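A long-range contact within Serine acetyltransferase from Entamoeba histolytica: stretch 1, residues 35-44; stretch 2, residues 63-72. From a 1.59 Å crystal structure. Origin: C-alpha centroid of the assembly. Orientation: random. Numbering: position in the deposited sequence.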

ATOM      1  N   PHE A  35       9.163 -10.337  -1.870  1.00 20.75           N
ATOM      2  CA  PHE A  35       8.441 -11.587  -2.129  1.00 21.14           C
ATOM      3  C   PHE A  35       9.040 -12.425  -3.264  1.00 21.33           C
ATOM      4  O   PHE A  35       9.617 -11.894  -4.223  1.00 21.03           O
ATOM      5  CB  PHE A  35       6.936 -11.354  -2.313  1.00 21.03           C
ATOM      6  CG  PHE A  35       6.569 -10.551  -3.535  1.00 20.35           C
ATOM      7  CD1 PHE A  35       6.225 -11.189  -4.719  1.00 19.80           C
ATOM      8  CD2 PHE A  35       6.487  -9.163  -3.475  1.00 19.98           C
ATOM      9  CE1 PHE A  35       5.848 -10.452  -5.844  1.00 20.17           C
ATOM     10  CE2 PHE A  35       6.119  -8.412  -4.596  1.00 20.15           C
ATOM     11  CZ  PHE A  35       5.795  -9.061  -5.781  1.00 19.10           C
ATOM     12  N   THR A  36       8.878 -13.740  -3.142  1.00 21.52           N
ATOM     13  CA  THR A  36       9.688 -14.702  -3.893  1.00 22.07           C
ATOM     14  C   THR A  36       9.703 -14.464  -5.400  1.00 21.49           C
ATOM     15  O   THR A  36      10.781 -14.389  -5.994  1.00 21.05           O
ATOM     16  CB  THR A  36       9.291 -16.163  -3.582  1.00 22.38           C
ATOM     17  OG1 THR A  36       9.268 -16.357  -2.165  1.00 24.50           O
ATOM     18  CG2 THR A  36      10.290 -17.136  -4.198  1.00 23.35           C
ATOM     19  N   GLU A  37       8.518 -14.319  -5.999  1.00 21.10           N
ATOM     20  CA  GLU A  37       8.389 -14.201  -7.452  1.00 20.66           C
ATOM     21  C   GLU A  37       9.159 -12.996  -7.994  1.00 20.23           C
ATOM     22  O   GLU A  37       9.875 -13.122  -8.977  1.00 19.59           O
ATOM     23  CB  GLU A  37       6.922 -14.163  -7.891  1.00 21.04           C
ATOM     24  CG  GLU A  37       6.100 -15.416  -7.521  1.00 20.60           C
ATOM     25  CD  GLU A  37       5.404 -15.319  -6.168  1.00 21.45           C
ATOM     26  OE1 GLU A  37       5.895 -14.600  -5.264  1.00 22.70           O
ATOM     27  OE2 GLU A  37       4.347 -15.972  -6.003  1.00 21.09           O
ATOM     28  N   LEU A  38       9.022 -11.847  -7.328  1.00 19.96           N
ATOM     29  CA  LEU A  38       9.773 -10.645  -7.691  1.00 19.92           C
ATOM     30  C   LEU A  38      11.274 -10.798  -7.441  1.00 20.27           C
ATOM     31  O   LEU A  38      12.065 -10.453  -8.307  1.00 20.57           O
ATOM     32  CB  LEU A  38       9.238  -9.405  -6.962  1.00 19.65           C
ATOM     33  CG  LEU A  38       9.818  -8.035  -7.350  1.00 18.82           C
ATOM     34  CD1 LEU A  38       9.599  -7.711  -8.839  1.00 18.23           C
ATOM     35  CD2 LEU A  38       9.218  -6.942  -6.466  1.00 17.98           C
ATOM     36  N   GLN A  39      11.645 -11.331  -6.278  1.00 20.72           N
ATOM     37  CA  GLN A  39      13.052 -11.564  -5.921  1.00 21.16           C
ATOM     38  C   GLN A  39      13.766 -12.355  -7.020  1.00 21.34           C
ATOM     39  O   GLN A  39      14.832 -11.956  -7.498  1.00 21.44           O
ATOM     40  CB  GLN A  39      13.132 -12.297  -4.573  1.00 21.76           C
ATOM     41  CG  GLN A  39      14.543 -12.539  -4.045  1.00 22.13           C
ATOM     42  CD  GLN A  39      15.153 -11.326  -3.369  1.00 23.82           C
ATOM     43  OE1 GLN A  39      14.551 -10.256  -3.317  1.00 23.74           O
ATOM     44  NE2 GLN A  39      16.356 -11.492  -2.842  1.00 25.14           N
ATOM     45  N   LYS A  40      13.141 -13.454  -7.432  1.00 21.19           N
ATOM     46  CA  LYS A  40      13.698 -14.347  -8.444  1.00 21.57           C
ATOM     47  C   LYS A  40      13.717 -13.724  -9.835  1.00 21.29           C
ATOM     48  O   LYS A  40      14.737 -13.773 -10.512  1.00 21.38           O
ATOM     49  CB  LYS A  40      12.979 -15.703  -8.438  1.00 22.24           C
ATOM     50  CG  LYS A  40      13.300 -16.582  -7.219  1.00 23.85           C
ATOM     51  CD  LYS A  40      14.772 -16.469  -6.842  1.00 27.16           C
ATOM     52  CE  LYS A  40      15.155 -17.371  -5.684  1.00 28.64           C
ATOM     53  NZ  LYS A  40      16.399 -16.855  -5.046  1.00 28.98           N
ATOM     54  N   LEU A  41      12.605 -13.119 -10.249  1.00 20.83           N
ATOM     55  CA  LEU A  41      12.505 -12.559 -11.592  1.00 20.96           C
ATOM     56  C   LEU A  41      13.427 -11.354 -11.785  1.00 21.16           C
ATOM     57  O   LEU A  41      13.950 -11.140 -12.885  1.00 21.24           O
ATOM     58  CB  LEU A  41      11.060 -12.205 -11.946  1.00 20.74           C
ATOM     59  CG  LEU A  41      10.075 -13.346 -12.220  1.00 20.98           C
ATOM     60  CD1 LEU A  41       8.641 -12.852 -12.135  1.00 19.89           C
ATOM     61  CD2 LEU A  41      10.340 -13.984 -13.579  1.00 20.91           C
ATOM     62  N   ARG A  42      13.630 -10.588 -10.712  1.00 21.47           N
ATOM     63  CA  ARG A  42      14.599  -9.479 -10.718  1.00 22.16           C
ATOM     64  C   ARG A  42      16.009  -9.980 -11.085  1.00 22.07           C
ATOM     65  O   ARG A  42      16.681  -9.386 -11.929  1.00 22.35           O
ATOM     66  CB  ARG A  42      14.578  -8.694  -9.384  1.00 21.98           C
ATOM     67  CG  ARG A  42      13.240  -7.954  -9.121  1.00 24.09           C
ATOM     68  CD  ARG A  42      13.287  -6.616  -8.357  1.00 27.27           C
ATOM     69  NE  ARG A  42      13.693  -6.723  -6.960  1.00 25.76           N
ATOM     70  CZ  ARG A  42      13.432  -5.846  -5.980  1.00 23.63           C
ATOM     71  NH1 ARG A  42      12.682  -4.753  -6.156  1.00 22.30           N
ATOM     72  NH2 ARG A  42      13.914  -6.088  -4.779  1.00 23.44           N
ATOM     73  N   LYS A  43      16.426 -11.090 -10.474  1.00 22.53           N
ATOM     74  CA  LYS A  43      17.750 -11.678 -10.704  1.00 23.54           C
ATOM     75  C   LYS A  43      17.880 -12.247 -12.110  1.00 23.48           C
ATOM     76  O   LYS A  43      18.916 -12.082 -12.767  1.00 23.44           O
ATOM     77  CB  LYS A  43      18.058 -12.764  -9.665  1.00 23.69           C
ATOM     78  CG  LYS A  43      18.375 -12.207  -8.285  1.00 25.19           C
ATOM     79  CD  LYS A  43      18.798 -13.282  -7.298  1.00 27.16           C
ATOM     80  CE  LYS A  43      19.430 -12.643  -6.070  1.00 30.61           C
ATOM     81  NZ  LYS A  43      19.405 -13.535  -4.884  1.00 32.08           N
ATOM     82  N   ILE A  44      16.817 -12.907 -12.564  1.00 23.44           N
ATOM     83  CA  ILE A  44      16.773 -13.562 -13.871  1.00 23.38           C
ATOM     84  C   ILE A  44      16.840 -12.562 -15.029  1.00 23.26           C
ATOM     85  O   ILE A  44      17.622 -12.737 -15.969  1.00 23.59           O
ATOM     86  CB  ILE A  44      15.495 -14.432 -13.995  1.00 23.56           C
ATOM     87  CG1 ILE A  44      15.500 -15.549 -12.934  1.00 23.34           C
ATOM     88  CG2 ILE A  44      15.347 -14.995 -15.410  1.00 23.50           C
ATOM     89  CD1 ILE A  44      14.152 -16.235 -12.723  1.00 23.82           C
ATOM     90  N   SER A  63      20.360 -21.440 -12.284  1.00 26.42           N
ATOM     91  CA  SER A  63      20.119 -21.724 -10.868  1.00 26.22           C
ATOM     92  C   SER A  63      18.906 -20.966 -10.316  1.00 25.97           C
ATOM     93  O   SER A  63      18.017 -21.568  -9.711  1.00 25.62           O
ATOM     94  CB  SER A  63      21.375 -21.409 -10.043  1.00 26.36           C
ATOM     95  OG  SER A  63      21.222 -21.809  -8.689  1.00 27.33           O
ATOM     96  N   GLU A  64      18.860 -19.654 -10.545  1.00 25.55           N
ATOM     97  CA  GLU A  64      17.721 -18.845 -10.095  1.00 25.28           C
ATOM     98  C   GLU A  64      16.431 -19.210 -10.820  1.00 24.54           C
ATOM     99  O   GLU A  64      15.355 -19.262 -10.212  1.00 24.23           O
ATOM    100  CB  GLU A  64      18.011 -17.348 -10.253  1.00 25.43           C
ATOM    101  CG  GLU A  64      19.264 -16.850  -9.519  1.00 26.86           C
ATOM    102  CD  GLU A  64      19.177 -16.920  -7.995  1.00 28.20           C
ATOM    103  OE1 GLU A  64      18.074 -17.095  -7.428  1.00 28.24           O
ATOM    104  OE2 GLU A  64      20.241 -16.791  -7.356  1.00 30.38           O
ATOM    105  N   LEU A  65      16.547 -19.487 -12.118  1.00 24.08           N
ATOM    106  CA  LEU A  65      15.384 -19.865 -12.912  1.00 23.72           C
ATOM    107  C   LEU A  65      14.768 -21.168 -12.394  1.00 23.31           C
ATOM    108  O   LEU A  65      13.540 -21.302 -12.345  1.00 23.03           O
ATOM    109  CB  LEU A  65      15.747 -19.966 -14.399  1.00 23.79           C
ATOM    110  CG  LEU A  65      14.603 -20.235 -15.373  1.00 24.47           C
ATOM    111  CD1 LEU A  65      13.466 -19.241 -15.180  1.00 24.60           C
ATOM    112  CD2 LEU A  65      15.105 -20.213 -16.812  1.00 23.89           C
ATOM    113  N   THR A  66      15.627 -22.113 -12.003  1.00 22.79           N
ATOM    114  CA  THR A  66      15.211 -23.385 -11.403  1.00 23.31           C
ATOM    115  C   THR A  66      14.467 -23.162 -10.085  1.00 22.92           C
ATOM    116  O   THR A  66      13.419 -23.773  -9.851  1.00 22.84           O
ATOM    117  CB  THR A  66      16.435 -24.318 -11.180  1.00 23.18           C
ATOM    118  OG1 THR A  66      17.069 -24.558 -12.442  1.00 23.80           O
ATOM    119  CG2 THR A  66      16.020 -25.667 -10.562  1.00 24.12           C
ATOM    120  N   LYS A  67      15.010 -22.295  -9.230  1.00 22.70           N
ATOM    121  CA  LYS A  67      14.365 -21.982  -7.954  1.00 23.26           C
ATOM    122  C   LYS A  67      12.975 -21.402  -8.175  1.00 22.75           C
ATOM    123  O   LYS A  67      12.022 -21.798  -7.497  1.00 22.97           O
ATOM    124  CB  LYS A  67      15.211 -21.026  -7.111  1.00 23.54           C
ATOM    125  CG  LYS A  67      16.482 -21.638  -6.559  1.00 25.81           C
ATOM    126  CD  LYS A  67      16.978 -20.833  -5.360  1.00 28.58           C
ATOM    127  CE  LYS A  67      18.497 -20.700  -5.338  1.00 31.24           C
ATOM    128  NZ  LYS A  67      19.198 -21.997  -5.144  1.00 32.08           N
ATOM    129  N   LEU A  68      12.866 -20.477  -9.127  1.00 22.61           N
ATOM    130  CA  LEU A  68      11.573 -19.896  -9.511  1.00 22.98           C
ATOM    131  C   LEU A  68      10.601 -20.931 -10.075  1.00 23.16           C
ATOM    132  O   LEU A  68       9.439 -20.981  -9.669  1.00 22.75           O
ATOM    133  CB  LEU A  68      11.749 -18.755 -10.517  1.00 23.07           C
ATOM    134  CG  LEU A  68      10.469 -17.988 -10.889  1.00 24.50           C
ATOM    135  CD1 LEU A  68       9.857 -17.241  -9.700  1.00 25.99           C
ATOM    136  CD2 LEU A  68      10.720 -17.054 -12.043  1.00 25.84           C
ATOM    137  N   VAL A  69      11.078 -21.740 -11.021  1.00 23.34           N
ATOM    138  CA  VAL A  69      10.270 -22.794 -11.626  1.00 23.92           C
ATOM    139  C   VAL A  69       9.746 -23.766 -10.566  1.00 23.69           C
ATOM    140  O   VAL A  69       8.565 -24.108 -10.554  1.00 24.02           O
ATOM    141  CB  VAL A  69      11.064 -23.542 -12.746  1.00 23.75           C
ATOM    142  CG1 VAL A  69      10.545 -24.965 -12.948  1.00 24.83           C
ATOM    143  CG2 VAL A  69      11.002 -22.753 -14.040  1.00 25.54           C
ATOM    144  N   ASP A  70      10.622 -24.196  -9.664  1.00 23.84           N
ATOM    145  CA  ASP A  70      10.210 -25.136  -8.624  1.00 23.98           C
ATOM    146  C   ASP A  70       9.140 -24.528  -7.713  1.00 23.15           C
ATOM    147  O   ASP A  70       8.185 -25.211  -7.339  1.00 22.53           O
ATOM    148  CB  ASP A  70      11.413 -25.637  -7.823  1.00 24.72           C
ATOM    149  CG  ASP A  70      12.272 -26.632  -8.604  1.00 26.51           C
ATOM    150  OD1 ASP A  70      11.772 -27.280  -9.552  1.00 30.24           O
ATOM    151  OD2 ASP A  70      13.461 -26.781  -8.253  1.00 29.56           O
ATOM    152  N   TYR A  71       9.288 -23.239  -7.400  1.00 22.47           N
ATOM    153  CA  TYR A  71       8.352 -22.532  -6.522  1.00 22.19           C
ATOM    154  C   TYR A  71       6.972 -22.370  -7.167  1.00 21.90           C
ATOM    155  O   TYR A  71       5.950 -22.678  -6.534  1.00 21.40           O
ATOM    156  CB  TYR A  71       8.927 -21.175  -6.099  1.00 22.48           C
ATOM    157  CG  TYR A  71       8.057 -20.393  -5.131  1.00 23.05           C
ATOM    158  CD1 TYR A  71       8.271 -20.461  -3.754  1.00 24.75           C
ATOM    159  CD2 TYR A  71       7.028 -19.577  -5.597  1.00 24.40           C
ATOM    160  CE1 TYR A  71       7.469 -19.733  -2.859  1.00 25.98           C
ATOM    161  CE2 TYR A  71       6.221 -18.852  -4.716  1.00 26.66           C
ATOM    162  CZ  TYR A  71       6.446 -18.936  -3.353  1.00 27.05           C
ATOM    163  OH  TYR A  71       5.644 -18.215  -2.491  1.00 28.03           O
ATOM    164  N   ILE A  72       6.944 -21.918  -8.425  1.00 21.48           N
ATOM    165  CA  ILE A  72       5.684 -21.713  -9.152  1.00 21.18           C
ATOM    166  C   ILE A  72       4.991 -23.051  -9.408  1.00 21.27           C
ATOM    167  O   ILE A  72       3.773 -23.174  -9.245  1.00 20.82           O
ATOM    168  CB  ILE A  72       5.884 -20.940 -10.503  1.00 21.30           C
ATOM    169  CG1 ILE A  72       6.351 -19.503 -10.246  1.00 21.07           C
ATOM    170  CG2 ILE A  72       4.594 -20.947 -11.348  1.00 20.59           C
ATOM    171  CD1 ILE A  72       6.675 -18.691 -11.514  1.00 21.78           C
TER

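Two helices of one chain pack side by side. Residues 36-44 and 63-72 run nearly antiparallel, with 152° between their N-to-C directions. Their axes come within 9.2 Å. The backbones are nearest where K40 CA lies 6.0 Å from L68 CA and I44 CA lies 6.5 Å from L65 CA. No backbone hydrogen bond links the helices; side chains make the contact, which buries 567 Å² in total.

F35 is the N-cap residue of the first helix. F35 O accepts a 2.9 Å hydrogen bond from Q39 N, but the F35 side chain does not touch stretch 2.

T36 points toward the second helix and meets Y71. T36 CG2 lies 4.0 Å from the centroid of the Y71 ring, 12° off the ring normal. This is a CH-pi contact, a methyl group resting on the ring face.

E37 starts sideways, but its end comes nearer. E37 OE2 approaches Y71 CE2 at 3.7 Å, close to the ring plane. The carboxylate therefore meets the ring edge, where the C-H groups carry slight positive charge. The same oxygen is hydrogen-bonded elsewhere in the structure.

L38 points away from stretch 2, and Q39 is out of reach.

K40 supplies the polar link. K40 NZ donates a hydrogen bond to E64 OE1 at 2.9 Å, and the opposite charges make it a salt bridge. The aliphatic part of the lysine also packs: K40 CB is 3.7 Å from L68 CD1, and K40 CE is 3.9 Å from K67 CB.

L41 adds an apolar contact, with L41 CD2 3.5 Å from L68 CD2. L68 is the knob of this interface. Its side chain sits in a hole formed by E37, K40, L41 and I44. It has the largest area covered by the opposing stretch.

R42 is out of reach of the second helix. K43 points toward it and brings its chain against E64, with K43 CD 3.7 Å from E64 CD. K43 NZ and E64 OE2 are 4.2 Å apart. The charges are favourably placed, but this is beyond a salt bridge.

I44 closes the contact with apolar packing. I44 CD1 lies 3.6 Å from L68 CD2 and 3.9 Å from L65 CD1. The methyl thus touches both leucines, which are three residues apart on the second helix.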